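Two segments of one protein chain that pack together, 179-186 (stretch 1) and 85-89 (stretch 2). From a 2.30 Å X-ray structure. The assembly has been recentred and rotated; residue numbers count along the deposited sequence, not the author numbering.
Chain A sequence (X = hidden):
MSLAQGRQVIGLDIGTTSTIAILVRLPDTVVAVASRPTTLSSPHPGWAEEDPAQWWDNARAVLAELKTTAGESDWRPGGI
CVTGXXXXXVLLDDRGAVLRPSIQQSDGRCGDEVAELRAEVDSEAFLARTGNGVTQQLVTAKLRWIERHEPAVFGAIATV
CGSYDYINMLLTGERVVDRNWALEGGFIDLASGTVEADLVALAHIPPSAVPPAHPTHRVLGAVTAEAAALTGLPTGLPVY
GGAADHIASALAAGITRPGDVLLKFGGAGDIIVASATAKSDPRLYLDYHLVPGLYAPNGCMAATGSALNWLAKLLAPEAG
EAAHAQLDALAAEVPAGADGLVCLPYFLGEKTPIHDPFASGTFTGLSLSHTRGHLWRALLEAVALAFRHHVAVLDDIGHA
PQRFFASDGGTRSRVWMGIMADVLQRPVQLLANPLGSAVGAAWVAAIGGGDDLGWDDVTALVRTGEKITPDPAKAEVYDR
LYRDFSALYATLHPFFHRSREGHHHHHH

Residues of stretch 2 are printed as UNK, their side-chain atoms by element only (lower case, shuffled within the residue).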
# COMPACT_ATOMS: atom_id res chain seq x y z
N ARG A 179 -2.56 13.95 6.16
CA ARG A 179 -1.20 14.30 5.78
C ARG A 179 -0.73 13.39 4.65
O ARG A 179 -0.05 13.82 3.73
CB ARG A 179 -0.22 14.05 6.98
CG ARG A 179 -0.26 15.06 8.15
CD ARG A 179 0.94 14.86 9.16
NE ARG A 179 1.00 13.48 9.70
CZ ARG A 179 1.88 13.03 10.61
NH1 ARG A 179 1.82 11.77 11.01
NH2 ARG A 179 2.79 13.83 11.14
N ASN A 180 -1.03 12.11 4.75
CA ASN A 180 -0.43 11.18 3.80
C ASN A 180 -1.07 11.28 2.41
O ASN A 180 -0.40 11.09 1.39
CB ASN A 180 -0.52 9.76 4.36
CG ASN A 180 0.72 9.35 5.18
OD1 ASN A 180 1.87 9.68 4.82
ND2 ASN A 180 0.49 8.61 6.26
N TRP A 181 -2.37 11.56 2.36
CA TRP A 181 -3.00 11.86 1.09
C TRP A 181 -2.28 13.08 0.45
O TRP A 181 -1.89 13.04 -0.73
CB TRP A 181 -4.51 12.09 1.27
CG TRP A 181 -5.18 12.37 -0.00
CD1 TRP A 181 -5.70 11.46 -0.88
CD2 TRP A 181 -5.40 13.66 -0.59
NE1 TRP A 181 -6.22 12.10 -1.97
CE2 TRP A 181 -6.05 13.46 -1.82
CE3 TRP A 181 -5.11 14.98 -0.19
CZ2 TRP A 181 -6.41 14.52 -2.66
CZ3 TRP A 181 -5.47 16.02 -1.01
CH2 TRP A 181 -6.10 15.79 -2.24
N ALA A 182 -2.07 14.13 1.25
CA ALA A 182 -1.44 15.34 0.75
C ALA A 182 0.04 15.14 0.34
O ALA A 182 0.52 15.73 -0.64
CB ALA A 182 -1.59 16.48 1.77
N LEU A 183 0.76 14.32 1.08
CA LEU A 183 2.15 13.99 0.78
C LEU A 183 2.26 13.09 -0.45
O LEU A 183 2.99 13.39 -1.40
CB LEU A 183 2.74 13.26 1.99
CG LEU A 183 4.18 13.45 2.45
CD1 LEU A 183 4.85 12.06 2.82
CD2 LEU A 183 5.03 14.22 1.48
N GLU A 184 1.56 11.97 -0.46
CA GLU A 184 1.62 11.17 -1.67
C GLU A 184 1.15 12.04 -2.82
O GLU A 184 1.70 11.98 -3.90
CB GLU A 184 0.79 9.88 -1.55
CG GLU A 184 1.38 8.92 -0.52
CD GLU A 184 0.95 7.50 -0.71
OE1 GLU A 184 0.53 7.11 -1.82
OE2 GLU A 184 1.03 6.77 0.25
N GLY A 185 0.16 12.88 -2.54
CA GLY A 185 -0.45 13.72 -3.55
C GLY A 185 0.39 14.84 -4.16
O GLY A 185 0.07 15.30 -5.25
N GLY A 186 1.43 15.31 -3.46
CA GLY A 186 2.33 16.31 -4.02
C GLY A 186 2.14 17.66 -3.36
O GLY A 186 2.71 18.64 -3.79
N UNK A 85 -7.83 3.25 0.02
CA UNK A 85 -6.78 3.45 -0.99
C UNK A 85 -6.42 4.94 -1.17
O UNK A 85 -7.22 5.83 -0.91
c UNK A 85 -7.94 3.63 -3.29
c UNK A 85 -10.91 2.77 -3.24
se UNK A 85 -9.74 4.31 -2.77
c UNK A 85 -7.18 2.76 -2.29
N UNK A 86 -5.19 5.22 -1.59
CA UNK A 86 -4.77 6.59 -1.88
C UNK A 86 -3.64 6.58 -2.93
O UNK A 86 -3.04 5.53 -3.21
c UNK A 86 -2.43 7.84 1.11
c UNK A 86 -2.91 6.87 0.01
c UNK A 86 -2.96 5.43 0.56
c UNK A 86 -4.26 7.30 -0.59
N UNK A 87 -3.38 7.73 -3.55
CA UNK A 87 -4.25 8.91 -3.43
C UNK A 87 -5.39 8.81 -4.44
O UNK A 87 -5.14 8.70 -5.64
c UNK A 87 -1.95 9.48 -3.96
c UNK A 87 -3.34 10.06 -3.81
c UNK A 87 -2.12 8.03 -4.24
N UNK A 88 -6.64 8.79 -3.95
CA UNK A 88 -7.76 8.84 -4.85
C UNK A 88 -7.97 10.33 -5.04
O UNK A 88 -7.56 11.15 -4.19
c UNK A 88 -8.97 8.18 -4.22
N UNK A 89 -8.56 10.71 -6.16
CA UNK A 89 -8.89 12.10 -6.42
C UNK A 89 -10.39 12.24 -6.47
O UNK A 89 -11.04 11.75 -7.40
c UNK A 89 -8.80 13.97 -8.11
c UNK A 89 -8.29 12.58 -7.75
c UNK A 89 -6.74 12.55 -7.69

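Position 85 carries four side-chain atoms, three carbons and one selenium, in an unbranched chain. The selenium lies between two carbons, with a single carbon beyond it. Its selenium is still 8.4 Å from Trp-181 CD1, too far for contact, and the chain touches nothing on stretch 1. A linear chain with selenium in the third place is selenomethionine, so the residue is Met-85.

Position 86 has four carbons, forked at the second. Its CA-to-CB bond points toward the helix. One end carbon of the fork lies 3.8 Å from Asn-180 O and 3.9 Å from Trp-181 N, and the same carbon is 3.7 Å from Glu-184 OE2. The CB is 4.4 Å from Trp-181 CD1, at the edge of the indole and near its plane. Four carbons with the fork one step beyond CB identify Leu-86. Its chi1 is p and its chi2 is t, and the carbon that comes closest to the helix is CD1. Leu-86 CD1 is also 4.2 Å from Asn-180 CB. The side chain therefore rests on one turn of the helix, against backbone as well as side-chain atoms.

Position 87 has three carbons that close a ring onto its own backbone N. The peptide bond before it is cis. Its CA-to-CB bond points toward the helix, and the middle ring carbon comes within 3.7 Å of Glu-184 CB and 4.2 Å of Gly-185 N. The CB is 4.0 Å from both NE1 and CD1 of Trp-181. A ring closed onto the backbone nitrogen belongs to proline, so this is Pro-87. The pucker is C-gamma exo, and CG is the carbon against Glu-184. The CA atoms of Pro-87 and Trp-181 are 5.5 Å apart, the nearest such pair across the stretches.

Position 88 has a single side-chain carbon. The CA-to-CB bond points sideways, and CB is 5.3 Å from Trp-181 NE1. Its backbone makes the contact instead: the carbonyl O lies 2.8 Å from Trp-181 NE1. A lone CB identifies Ala-88.

Position 89 has three carbons, one bearing the other two. The CA-to-CB bond points away from the helix, and the nearer of the two end carbons is 5.4 Å from Trp-181 CZ2. Branching at CB with two single carbons identifies Val-89, with chi1 t.

The contact combines one polar anchor with close apolar packing. Trp-181 NE1 donates a hydrogen bond to Ala-88 O, 2.8 Å long and nearly straight at 170°. It satisfies the indole nitrogen within a buried site. The CA-to-CB bond of Trp-181 points sideways to the loop, but the end of the side chain comes nearer, and NE1 reaches this carbonyl. Leu-86 and Pro-87 fill the space along the helix, between the indole and Glu-184. Gly-185 has no side chain, and the Pro-87 ring approaches its backbone. The helix closes at Gly-186 in a Schellman motif, where positive phi favours glycine. Together the two stretches bury 305 Å², both sides summed.

Stretch 2 (85-89) MLPAV
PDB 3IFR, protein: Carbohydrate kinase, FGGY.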